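Local coordinates for probable sugar kinase (Clostridium perfringens, PDB 3KZH), which probably acts as a carbohydrate kinase of the pfkB (ribokinase) family and binds beta-D-glucopyranose here, at residues S63-D68 with Y83-S88; G240-T245 with D275-A280; S284-S289 with L300-A305. One frame throughout, in Å; residues are numbered along the deposited sequence.

The three contacts illustrate how a ribokinase-type fold packs helices and loops around one large central sheet. Interaction 1 lies near one edge of that sheet and interaction 2 toward the other, on opposite sides of the centre of the chain, with contact centres 33 Å apart. Interactions 2 and 3 are neighbours, their centres 13 Å apart, because both use helix 273-288; Phe279, on the same helix, joins them by packing its CZ 3.6 Å from CG1 of Val303. None of the three contacts is built from the residues lining the glucose pocket, which include Asp166, Asn189 and Gly256. In interaction 2, the side chain of Val277 is about 12 Å from the sugar.

Interaction 1 of 3, residues S63-D68 with Y83-S88; sequences SILGND and YHMDDS
Ser63 and Ser88 supply the polar half of this contact, Leu65 and Met85 the apolar half. The backbone N of Ser63 donates to OG of Ser88 at 3.0 Å, nearly straight at 166°. That hydroxyl in turn donates to the backbone O of Met85, with OG and O 2.8 Å apart, so a short relay runs from one segment through the serine into the type I turn Met85-Ser88. With one bond received and one given, the hydroxyl's rotation is largely set. The same carbonyl also accepts the backbone N of Ser88 at 3.1 Å, a bond that closes the turn; both donors reach it from one face of its plane.

The apolar half centres on one methyl. Met85, a selenomethionine, bends at its third torsion (chi3 77°), which brings CE to 3.8 Å from CB of Ser63. CE also meets CD1 and CD2 of Leu65, each at 4.0 Å, the leucine and selenomethionine chains running roughly perpendicular. OG of Ser63 bonds instead to Gly13 O and Ser15 OG.

Strands 59-62 and 83-84 are parallel and joined through helix 69-81, a beta-alpha-beta crossover; Leu65 and Met85 pack against that helix at Val75 and Ile74, while strand 64-65 pairs in parallel with strand 89-90.

Interaction 2 of 3, residues G240-T245 with D275-A280; sequences GKIKAT and DIVKFA
Ile242, on strand 239-244, reaches across to Val277 and Lys278 on helix 273-288, and its side chain can be followed outward one carbon at a time. CB already lies 4.2 Å from CG1 of Val277, the valine methyl that faces the strand. At the branch, CG2 of Ile242 turns to the lysine and comes 4.3 Å from CG of Lys278. The other arm starts with CG1 anti to the carbonyl carbon (chi1 -62°) and then runs on extended (chi2 167°), which carries the terminal methyl up to the helix. That methyl, CD1, sits 4.0 Å from CG1 of Val277 and 4.3 Å from CE of Lys278, so the tip of the isoleucine lies against the valine and the outer part of the lysine chain.

Strand 231-234 and strand 312-317 flank this strand in the sheet: Tyr233 touches both Ile242 and Val277, and Trp312 packs on Ile242.

Across the two segments everything that meets is carbon, at van der Waals separations. Lys278 plays two parts: its methylenes lie against the isoleucine, while its ammonium end makes a cation-pi interaction with Trp312 and a long, weak ion pair with Glu314.

Interaction 3 of 3, residues S284-S289 with L300-A305; sequences SNITIS and LDTVLA
Ile286 meets Thr302 and Val303 where two helices of the ribokinase fold, 273-288 and 300-308, pack together after a linking loop that has no helix or strand of its own. Ile286 gives up more surface here than the other two residues, and one atom does its touching. A chi1 of -66° sets CG1 beside the backbone N, and the trans chi2 then carries CD1 out to the second helix.

There it lands on backbone as much as on side chain. CD1 is 3.9 Å from CA of Val303 and 4.0 Å from CG2 of the same valine. The methyl thus rests beside the root of the valine, whose side chain also touches Met283 of the first helix and Met298 of the loop.

Thr302, partly exposed, adds a smaller share. Its carbonyl O and its OG1 each come 4.1 Å from CD1 of Ile286; this is van der Waals contact, and the hydroxyl turns instead to Ala299 O in a weak hydrogen bond. His295, in the loop, also touches Ile286.

The first helix finishes just beyond: OG of Ser289 folds back to donate to the backbone O of Ile286 at 2.9 Å, meeting that carbonyl at 122° and tilted 31° from its plane.

Interaction 1 of 3, residues S63-D68 with Y83-S88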
ATOM      1  N   SER A  63       0.721  -2.428  18.633  1.00 19.39           N
ATOM      2  CA  SER A  63      -0.260  -3.029  17.756  1.00 22.38           C
ATOM      3  C   SER A  63       0.157  -4.404  17.283  1.00 25.87           C
ATOM      4  O   SER A  63       1.034  -5.043  17.878  1.00 25.67           O
ATOM      5  CB  SER A  63      -0.498  -2.099  16.564  1.00 20.70           C
ATOM      6  OG  SER A  63      -1.718  -2.391  15.895  1.00 15.24           O
ATOM      7  N   ILE A  64      -0.534  -4.872  16.245  1.00 27.56           N
ATOM      8  CA  ILE A  64      -0.292  -6.160  15.610  1.00 30.20           C
ATOM      9  C   ILE A  64      -0.074  -5.913  14.109  1.00 30.22           C
ATOM     10  O   ILE A  64      -1.002  -5.560  13.385  1.00 27.91           O
ATOM     11  CB  ILE A  64      -1.494  -7.119  15.813  1.00 32.34           C
ATOM     12  CG1 ILE A  64      -1.661  -7.472  17.300  1.00 34.75           C
ATOM     13  CG2 ILE A  64      -1.323  -8.355  14.960  1.00 30.47           C
ATOM     14  CD1 ILE A  64      -2.957  -8.186  17.643  1.00 35.42           C
ATOM     15  N   LEU A  65       1.167  -6.067  13.664  1.00 32.38           N
ATOM     16  CA  LEU A  65       1.503  -5.896  12.258  1.00 35.96           C
ATOM     17  C   LEU A  65       1.765  -7.251  11.607  1.00 38.99           C
ATOM     18  O   LEU A  65       1.742  -8.289  12.285  1.00 38.91           O
ATOM     19  CB  LEU A  65       2.705  -4.971  12.089  1.00 35.92           C
ATOM     20  CG  LEU A  65       2.533  -3.508  12.477  1.00 35.00           C
ATOM     21  CD1 LEU A  65       3.870  -2.846  12.408  1.00 35.38           C
ATOM     22  CD2 LEU A  65       1.528  -2.806  11.585  1.00 34.23           C
ATOM     23  N   GLY A  66       2.047  -7.236  10.306  1.00 41.21           N
ATOM     24  CA  GLY A  66       2.262  -8.485   9.609  1.00 44.06           C
ATOM     25  C   GLY A  66       3.495  -8.742   8.787  1.00 45.79           C
ATOM     26  O   GLY A  66       3.479  -9.717   8.043  1.00 48.32           O
ATOM     27  N   ASN A  67       4.526  -7.892   8.869  1.00 46.76           N
ATOM     28  CA  ASN A  67       5.799  -8.080   8.125  1.00 47.65           C
ATOM     29  C   ASN A  67       5.710  -7.836   6.596  1.00 47.26           C
ATOM     30  O   ASN A  67       6.730  -7.674   5.918  1.00 47.46           O
ATOM     31  CB  ASN A  67       6.400  -9.474   8.477  1.00 49.73           C
ATOM     32  CG  ASN A  67       7.708  -9.778   7.774  1.00 51.82           C
ATOM     33  OD1 ASN A  67       8.685  -9.039   7.900  1.00 52.54           O
ATOM     34  ND2 ASN A  67       7.731 -10.882   7.032  1.00 51.68           N
ATOM     35  N   ASP A  68       4.487  -7.731   6.084  1.00 46.13           N
ATOM     36  CA  ASP A  68       4.229  -7.498   4.665  1.00 45.60           C
ATOM     37  C   ASP A  68       4.396  -6.023   4.261  1.00 44.98           C
ATOM     38  O   ASP A  68       4.893  -5.215   5.051  1.00 45.03           O
ATOM     39  CB  ASP A  68       2.824  -8.016   4.309  1.00 46.51           C
ATOM     40  CG  ASP A  68       1.746  -7.529   5.274  1.00 46.37           C
ATOM     41  OD1 ASP A  68       2.017  -6.614   6.072  1.00 46.92           O
ATOM     42  OD2 ASP A  68       0.619  -8.054   5.222  1.00 47.87           O
ATOM     43  N   TYR A  83       4.120   8.447  16.367  1.00 17.35           N
ATOM     44  CA  TYR A  83       3.561   7.483  17.315  1.00 17.89           C
ATOM     45  C   TYR A  83       4.445   6.238  17.220  1.00 19.78           C
ATOM     46  O   TYR A  83       4.537   5.592  16.174  1.00 17.60           O
ATOM     47  CB  TYR A  83       2.043   7.230  17.121  1.00 16.21           C
ATOM     48  CG  TYR A  83       1.540   6.814  15.747  1.00 16.81           C
ATOM     49  CD1 TYR A  83       1.184   5.480  15.491  1.00 17.10           C
ATOM     50  CD2 TYR A  83       1.363   7.756  14.712  1.00 20.50           C
ATOM     51  CE1 TYR A  83       0.664   5.077  14.235  1.00 17.90           C
ATOM     52  CE2 TYR A  83       0.835   7.364  13.439  1.00 19.51           C
ATOM     53  CZ  TYR A  83       0.497   6.016  13.216  1.00 20.29           C
ATOM     54  OH  TYR A  83       0.071   5.592  11.973  1.00 17.38           O
ATOM     55  N   HIS A  84       5.198   6.010  18.295  1.00 21.17           N
ATOM     56  CA  HIS A  84       6.175   4.922  18.412  1.00 19.13           C
ATOM     57  C   HIS A  84       5.588   3.523  18.517  1.00 18.37           C
ATOM     58  O   HIS A  84       4.969   3.151  19.510  1.00 15.62           O
ATOM     59  CB  HIS A  84       7.122   5.240  19.563  1.00 20.01           C
ATOM     60  CG  HIS A  84       7.644   6.646  19.522  1.00 25.80           C
ATOM     61  ND1 HIS A  84       8.511   7.088  18.540  1.00 26.44           N
ATOM     62  CD2 HIS A  84       7.361   7.726  20.287  1.00 26.07           C
ATOM     63  CE1 HIS A  84       8.731   8.381  18.704  1.00 24.63           C
ATOM     64  NE2 HIS A  84       8.048   8.792  19.754  1.00 25.13           N
HETATM   65  N   MSE A  85       5.837   2.744  17.475  1.00 19.63           N
HETATM   66  CA  MSE A  85       5.324   1.386  17.359  1.00 22.50           C
HETATM   67  C   MSE A  85       6.355   0.287  17.590  1.00 22.55           C
HETATM   68  O   MSE A  85       6.087  -0.878  17.286  1.00 21.49           O
HETATM   69  CB  MSE A  85       4.672   1.206  15.980  1.00 22.57           C
HETATM   70  CG  MSE A  85       3.455   2.058  15.725  1.00 21.96           C
HETATM   71 SE   MSE A  85       2.733   1.624  13.996  1.00 23.41          SE
HETATM   72  CE  MSE A  85       1.874  -0.025  14.479  1.00 15.70           C
ATOM     73  N   ASP A  86       7.497   0.658  18.169  1.00 24.13           N
ATOM     74  CA  ASP A  86       8.633  -0.236  18.449  1.00 27.72           C
ATOM     75  C   ASP A  86       8.299  -1.540  19.168  1.00 26.14           C
ATOM     76  O   ASP A  86       8.788  -2.606  18.793  1.00 26.83           O
ATOM     77  CB  ASP A  86       9.691   0.516  19.269  1.00 31.77           C
ATOM     78  CG  ASP A  86      10.208   1.767  18.568  1.00 36.06           C
ATOM     79  OD1 ASP A  86       9.409   2.690  18.265  1.00 35.37           O
ATOM     80  OD2 ASP A  86      11.430   1.831  18.331  1.00 38.33           O
ATOM     81  N   ASP A  87       7.397  -1.454  20.137  1.00 25.07           N
ATOM     82  CA  ASP A  87       6.996  -2.603  20.937  1.00 25.04           C
ATOM     83  C   ASP A  87       5.835  -3.438  20.404  1.00 24.42           C
ATOM     84  O   ASP A  87       5.305  -4.286  21.127  1.00 24.08           O
ATOM     85  CB  ASP A  87       6.722  -2.153  22.381  1.00 25.07           C
ATOM     86  CG  ASP A  87       7.909  -1.447  23.002  1.00 24.10           C
ATOM     87  OD1 ASP A  87       8.958  -2.093  23.169  1.00 23.66           O
ATOM     88  OD2 ASP A  87       7.802  -0.238  23.303  1.00 27.38           O
ATOM     89  N   SER A  88       5.485  -3.246  19.131  1.00 25.04           N
ATOM     90  CA  SER A  88       4.377  -3.973  18.498  1.00 27.51           C
ATOM     91  C   SER A  88       4.699  -5.423  18.145  1.00 29.09           C
ATOM     92  O   SER A  88       5.871  -5.829  18.101  1.00 27.24           O
ATOM     93  CB  SER A  88       3.912  -3.266  17.216  1.00 25.98           C
ATOM     94  OG  SER A  88       3.472  -1.949  17.463  1.00 24.61           O
TER

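Interaction 2 of 3, residues G240-T245 with D275-A280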
ATOM      1  N   GLY A 240     -20.347  18.533  35.122  1.00 21.22           N
ATOM      2  CA  GLY A 240     -20.931  19.522  34.246  1.00 19.25           C
ATOM      3  C   GLY A 240     -21.169  19.006  32.854  1.00 20.75           C
ATOM      4  O   GLY A 240     -21.014  17.814  32.592  1.00 19.41           O
ATOM      5  N   LYS A 241     -21.530  19.927  31.966  1.00 21.96           N
ATOM      6  CA  LYS A 241     -21.809  19.638  30.568  1.00 23.00           C
ATOM      7  C   LYS A 241     -21.367  20.839  29.754  1.00 22.15           C
ATOM      8  O   LYS A 241     -21.727  21.975  30.066  1.00 22.14           O
ATOM      9  CB  LYS A 241     -23.306  19.382  30.355  1.00 24.12           C
ATOM     10  CG  LYS A 241     -23.701  19.000  28.926  1.00 25.81           C
ATOM     11  CD  LYS A 241     -25.099  19.488  28.560  1.00 29.61           C
ATOM     12  CE  LYS A 241     -26.186  18.636  29.199  1.00 36.23           C
ATOM     13  NZ  LYS A 241     -27.543  19.109  28.794  1.00 41.59           N
ATOM     14  N   ILE A 242     -20.551  20.586  28.733  1.00 22.67           N
ATOM     15  CA  ILE A 242     -20.032  21.643  27.860  1.00 22.81           C
ATOM     16  C   ILE A 242     -20.360  21.302  26.412  1.00 23.90           C
ATOM     17  O   ILE A 242     -20.238  20.151  25.983  1.00 23.36           O
ATOM     18  CB  ILE A 242     -18.484  21.876  28.049  1.00 20.52           C
ATOM     19  CG1 ILE A 242     -18.173  22.324  29.486  1.00 20.93           C
ATOM     20  CG2 ILE A 242     -17.991  22.978  27.129  1.00 22.14           C
ATOM     21  CD1 ILE A 242     -16.704  22.285  29.873  1.00 20.24           C
ATOM     22  N   LYS A 243     -20.762  22.323  25.667  1.00 25.95           N
ATOM     23  CA  LYS A 243     -21.126  22.180  24.266  1.00 29.35           C
ATOM     24  C   LYS A 243     -20.523  23.341  23.498  1.00 29.61           C
ATOM     25  O   LYS A 243     -20.308  24.415  24.057  1.00 29.99           O
ATOM     26  CB  LYS A 243     -22.658  22.195  24.148  1.00 32.62           C
ATOM     27  CG  LYS A 243     -23.244  22.153  22.750  1.00 34.91           C
ATOM     28  CD  LYS A 243     -24.699  22.540  22.803  1.00 39.59           C
ATOM     29  CE  LYS A 243     -25.229  22.890  21.428  1.00 43.07           C
ATOM     30  NZ  LYS A 243     -26.680  23.235  21.486  1.00 47.19           N
ATOM     31  N   ALA A 244     -20.196  23.097  22.233  1.00 30.28           N
ATOM     32  CA  ALA A 244     -19.656  24.131  21.368  1.00 32.66           C
ATOM     33  C   ALA A 244     -20.748  24.567  20.405  1.00 35.06           C
ATOM     34  O   ALA A 244     -21.561  23.754  19.959  1.00 34.23           O
ATOM     35  CB  ALA A 244     -18.453  23.617  20.599  1.00 29.99           C
ATOM     36  N   THR A 245     -20.794  25.865  20.128  1.00 39.05           N
ATOM     37  CA  THR A 245     -21.760  26.415  19.179  1.00 43.39           C
ATOM     38  C   THR A 245     -21.049  26.407  17.812  1.00 46.19           C
ATOM     39  O   THR A 245     -19.837  26.156  17.744  1.00 44.72           O
ATOM     40  CB  THR A 245     -22.201  27.865  19.575  1.00 42.39           C
ATOM     41  OG1 THR A 245     -21.082  28.759  19.510  1.00 44.99           O
ATOM     42  CG2 THR A 245     -22.762  27.897  20.987  1.00 40.19           C
ATOM     43  N   ASP A 275     -11.019  22.318  31.061  1.00 26.87           N
ATOM     44  CA  ASP A 275     -10.110  22.594  29.954  1.00 27.28           C
ATOM     45  C   ASP A 275      -9.767  21.347  29.127  1.00 24.68           C
ATOM     46  O   ASP A 275      -9.503  21.465  27.930  1.00 23.22           O
ATOM     47  CB  ASP A 275      -8.845  23.324  30.448  1.00 29.02           C
ATOM     48  CG  ASP A 275      -9.133  24.740  30.953  1.00 30.76           C
ATOM     49  OD1 ASP A 275      -9.806  25.520  30.245  1.00 31.81           O
ATOM     50  OD2 ASP A 275      -8.683  25.073  32.071  1.00 32.32           O
ATOM     51  N   ILE A 276      -9.774  20.167  29.759  1.00 23.86           N
ATOM     52  CA  ILE A 276      -9.509  18.878  29.081  1.00 22.76           C
ATOM     53  C   ILE A 276     -10.686  18.593  28.138  1.00 20.86           C
ATOM     54  O   ILE A 276     -10.487  18.222  26.977  1.00 19.40           O
ATOM     55  CB  ILE A 276      -9.391  17.683  30.091  1.00 23.92           C
ATOM     56  CG1 ILE A 276      -8.197  17.873  31.024  1.00 24.41           C
ATOM     57  CG2 ILE A 276      -9.270  16.343  29.352  1.00 23.68           C
ATOM     58  CD1 ILE A 276      -8.074  16.806  32.114  1.00 23.48           C
ATOM     59  N   VAL A 277     -11.893  18.831  28.654  1.00 19.61           N
ATOM     60  CA  VAL A 277     -13.157  18.649  27.937  1.00 19.55           C
ATOM     61  C   VAL A 277     -13.223  19.567  26.709  1.00 19.54           C
ATOM     62  O   VAL A 277     -13.591  19.114  25.632  1.00 15.95           O
ATOM     63  CB  VAL A 277     -14.363  18.878  28.918  1.00 18.08           C
ATOM     64  CG1 VAL A 277     -15.677  18.792  28.233  1.00 16.09           C
ATOM     65  CG2 VAL A 277     -14.361  17.823  29.972  1.00 14.48           C
ATOM     66  N   LYS A 278     -12.753  20.807  26.867  1.00 19.49           N
ATOM     67  CA  LYS A 278     -12.744  21.795  25.788  1.00 22.22           C
ATOM     68  C   LYS A 278     -11.713  21.517  24.705  1.00 19.28           C
ATOM     69  O   LYS A 278     -12.025  21.637  23.512  1.00 16.46           O
ATOM     70  CB  LYS A 278     -12.531  23.206  26.339  1.00 25.37           C
ATOM     71  CG  LYS A 278     -13.741  23.816  27.017  1.00 27.31           C
ATOM     72  CD  LYS A 278     -13.395  25.201  27.522  1.00 28.35           C
ATOM     73  CE  LYS A 278     -14.349  25.632  28.604  1.00 32.21           C
ATOM     74  NZ  LYS A 278     -13.893  26.865  29.306  1.00 34.20           N
ATOM     75  N   PHE A 279     -10.514  21.093  25.135  1.00 18.28           N
ATOM     76  CA  PHE A 279      -9.381  20.766  24.248  1.00 17.30           C
ATOM     77  C   PHE A 279      -9.743  19.532  23.416  1.00 15.88           C
ATOM     78  O   PHE A 279      -9.597  19.538  22.196  1.00 15.51           O
ATOM     79  CB  PHE A 279      -8.085  20.532  25.071  1.00 15.51           C
ATOM     80  CG  PHE A 279      -6.829  20.378  24.224  1.00 17.74           C
ATOM     81  CD1 PHE A 279      -5.993  21.486  23.970  1.00 14.47           C
ATOM     82  CD2 PHE A 279      -6.516  19.139  23.602  1.00 15.68           C
ATOM     83  CE1 PHE A 279      -4.867  21.371  23.105  1.00 14.83           C
ATOM     84  CE2 PHE A 279      -5.395  19.016  22.732  1.00 16.30           C
ATOM     85  CZ  PHE A 279      -4.573  20.138  22.484  1.00 14.97           C
ATOM     86  N   ALA A 280     -10.189  18.483  24.101  1.00 15.84           N
ATOM     87  CA  ALA A 280     -10.596  17.230  23.473  1.00 17.12           C
ATOM     88  C   ALA A 280     -11.806  17.393  22.549  1.00 17.17           C
ATOM     89  O   ALA A 280     -11.908  16.713  21.533  1.00 14.24           O
ATOM     90  CB  ALA A 280     -10.881  16.198  24.539  1.00 15.10           C
TER

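Interaction 3 of 3, residues S284-S289 with L300-A305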
ATOM      1  N   SER A 284     -12.256  16.886  18.493  1.00 12.42           N
ATOM      2  CA  SER A 284     -13.381  16.128  17.961  1.00 17.34           C
ATOM      3  C   SER A 284     -14.105  16.963  16.908  1.00 19.07           C
ATOM      4  O   SER A 284     -14.449  16.438  15.858  1.00 18.44           O
ATOM      5  CB  SER A 284     -14.338  15.717  19.084  1.00 16.31           C
ATOM      6  OG  SER A 284     -15.376  14.889  18.596  1.00 16.96           O
ATOM      7  N   ASN A 285     -14.224  18.273  17.155  1.00 20.70           N
ATOM      8  CA  ASN A 285     -14.878  19.216  16.239  1.00 24.79           C
ATOM      9  C   ASN A 285     -14.129  19.378  14.919  1.00 26.24           C
ATOM     10  O   ASN A 285     -14.759  19.511  13.880  1.00 27.48           O
ATOM     11  CB  ASN A 285     -15.061  20.608  16.878  1.00 22.97           C
ATOM     12  CG  ASN A 285     -16.112  20.639  17.985  1.00 22.41           C
ATOM     13  OD1 ASN A 285     -17.044  19.818  18.035  1.00 21.15           O
ATOM     14  ND2 ASN A 285     -15.978  21.622  18.874  1.00 21.25           N
ATOM     15  N   ILE A 286     -12.794  19.374  14.973  1.00 27.57           N
ATOM     16  CA  ILE A 286     -11.935  19.507  13.787  1.00 28.80           C
ATOM     17  C   ILE A 286     -12.070  18.277  12.888  1.00 30.22           C
ATOM     18  O   ILE A 286     -12.185  18.398  11.668  1.00 32.96           O
ATOM     19  CB  ILE A 286     -10.432  19.708  14.178  1.00 28.25           C
ATOM     20  CG1 ILE A 286     -10.241  21.042  14.904  1.00 25.69           C
ATOM     21  CG2 ILE A 286      -9.551  19.752  12.943  1.00 28.42           C
ATOM     22  CD1 ILE A 286      -8.866  21.244  15.513  1.00 23.95           C
ATOM     23  N   THR A 287     -12.097  17.105  13.515  1.00 30.40           N
ATOM     24  CA  THR A 287     -12.221  15.831  12.808  1.00 31.58           C
ATOM     25  C   THR A 287     -13.623  15.649  12.216  1.00 32.48           C
ATOM     26  O   THR A 287     -13.777  15.074  11.136  1.00 31.86           O
ATOM     27  CB  THR A 287     -11.855  14.666  13.752  1.00 29.41           C
ATOM     28  OG1 THR A 287     -10.547  14.891  14.278  1.00 28.15           O
ATOM     29  CG2 THR A 287     -11.831  13.355  13.033  1.00 27.87           C
ATOM     30  N   ILE A 288     -14.621  16.201  12.905  1.00 33.57           N
ATOM     31  CA  ILE A 288     -16.020  16.130  12.481  1.00 36.04           C
ATOM     32  C   ILE A 288     -16.321  17.044  11.276  1.00 36.12           C
ATOM     33  O   ILE A 288     -17.224  16.756  10.494  1.00 33.23           O
ATOM     34  CB  ILE A 288     -16.972  16.388  13.711  1.00 37.26           C
ATOM     35  CG1 ILE A 288     -18.025  15.289  13.805  1.00 38.93           C
ATOM     36  CG2 ILE A 288     -17.593  17.786  13.697  1.00 36.06           C
ATOM     37  CD1 ILE A 288     -18.748  15.244  15.143  1.00 40.07           C
ATOM     38  N   SER A 289     -15.522  18.105  11.123  1.00 38.06           N
ATOM     39  CA  SER A 289     -15.669  19.079  10.038  1.00 41.39           C
ATOM     40  C   SER A 289     -14.954  18.692   8.740  1.00 42.60           C
ATOM     41  O   SER A 289     -14.981  19.454   7.773  1.00 43.95           O
ATOM     42  CB  SER A 289     -15.171  20.455  10.491  1.00 43.06           C
ATOM     43  OG  SER A 289     -13.750  20.536  10.462  1.00 44.28           O
ATOM     44  N   LEU A 300      -1.006  20.712  17.352  1.00 24.99           N
ATOM     45  CA  LEU A 300      -1.249  21.473  18.578  1.00 27.37           C
ATOM     46  C   LEU A 300      -1.706  22.903  18.273  1.00 28.64           C
ATOM     47  O   LEU A 300      -2.749  23.331  18.779  1.00 28.98           O
ATOM     48  CB  LEU A 300       0.004  21.480  19.480  1.00 25.06           C
ATOM     49  CG  LEU A 300      -0.030  22.251  20.815  1.00 24.16           C
ATOM     50  CD1 LEU A 300      -1.119  21.715  21.709  1.00 25.89           C
ATOM     51  CD2 LEU A 300       1.307  22.192  21.527  1.00 23.69           C
ATOM     52  N   ASP A 301      -0.992  23.584  17.376  1.00 29.69           N
ATOM     53  CA  ASP A 301      -1.318  24.962  16.990  1.00 31.44           C
ATOM     54  C   ASP A 301      -2.731  25.169  16.420  1.00 28.05           C
ATOM     55  O   ASP A 301      -3.404  26.111  16.828  1.00 27.69           O
ATOM     56  CB  ASP A 301      -0.243  25.564  16.053  1.00 35.90           C
ATOM     57  CG  ASP A 301       0.166  24.626  14.910  1.00 41.56           C
ATOM     58  OD1 ASP A 301      -0.656  23.806  14.457  1.00 44.79           O
ATOM     59  OD2 ASP A 301       1.327  24.710  14.458  1.00 45.14           O
ATOM     60  N   THR A 302      -3.200  24.254  15.559  1.00 25.90           N
ATOM     61  CA  THR A 302      -4.549  24.356  14.969  1.00 25.91           C
ATOM     62  C   THR A 302      -5.663  24.097  15.997  1.00 25.29           C
ATOM     63  O   THR A 302      -6.722  24.720  15.932  1.00 26.51           O
ATOM     64  CB  THR A 302      -4.766  23.454  13.698  1.00 26.16           C
ATOM     65  OG1 THR A 302      -5.106  22.117  14.075  1.00 30.42           O
ATOM     66  CG2 THR A 302      -3.524  23.415  12.824  1.00 28.58           C
ATOM     67  N   VAL A 303      -5.396  23.206  16.962  1.00 23.85           N
ATOM     68  CA  VAL A 303      -6.346  22.871  18.032  1.00 23.76           C
ATOM     69  C   VAL A 303      -6.479  24.076  18.957  1.00 23.26           C
ATOM     70  O   VAL A 303      -7.591  24.505  19.243  1.00 20.66           O
ATOM     71  CB  VAL A 303      -5.909  21.607  18.855  1.00 23.42           C
ATOM     72  CG1 VAL A 303      -6.917  21.298  19.948  1.00 21.70           C
ATOM     73  CG2 VAL A 303      -5.761  20.425  17.960  1.00 21.12           C
ATOM     74  N   LEU A 304      -5.344  24.659  19.344  1.00 24.30           N
ATOM     75  CA  LEU A 304      -5.320  25.846  20.206  1.00 28.05           C
ATOM     76  C   LEU A 304      -5.919  27.097  19.548  1.00 28.19           C
ATOM     77  O   LEU A 304      -6.579  27.890  20.217  1.00 28.62           O
ATOM     78  CB  LEU A 304      -3.901  26.143  20.688  1.00 30.20           C
ATOM     79  CG  LEU A 304      -3.233  25.180  21.679  1.00 33.54           C
ATOM     80  CD1 LEU A 304      -1.856  25.726  22.048  1.00 33.59           C
ATOM     81  CD2 LEU A 304      -4.066  25.007  22.934  1.00 33.88           C
ATOM     82  N   ALA A 305      -5.732  27.230  18.233  1.00 29.54           N
ATOM     83  CA  ALA A 305      -6.260  28.363  17.459  1.00 30.67           C
ATOM     84  C   ALA A 305      -7.782  28.289  17.341  1.00 31.77           C
ATOM     85  O   ALA A 305      -8.452  29.321  17.393  1.00 30.45           O
ATOM     86  CB  ALA A 305      -5.628  28.411  16.064  1.00 28.28           C
TER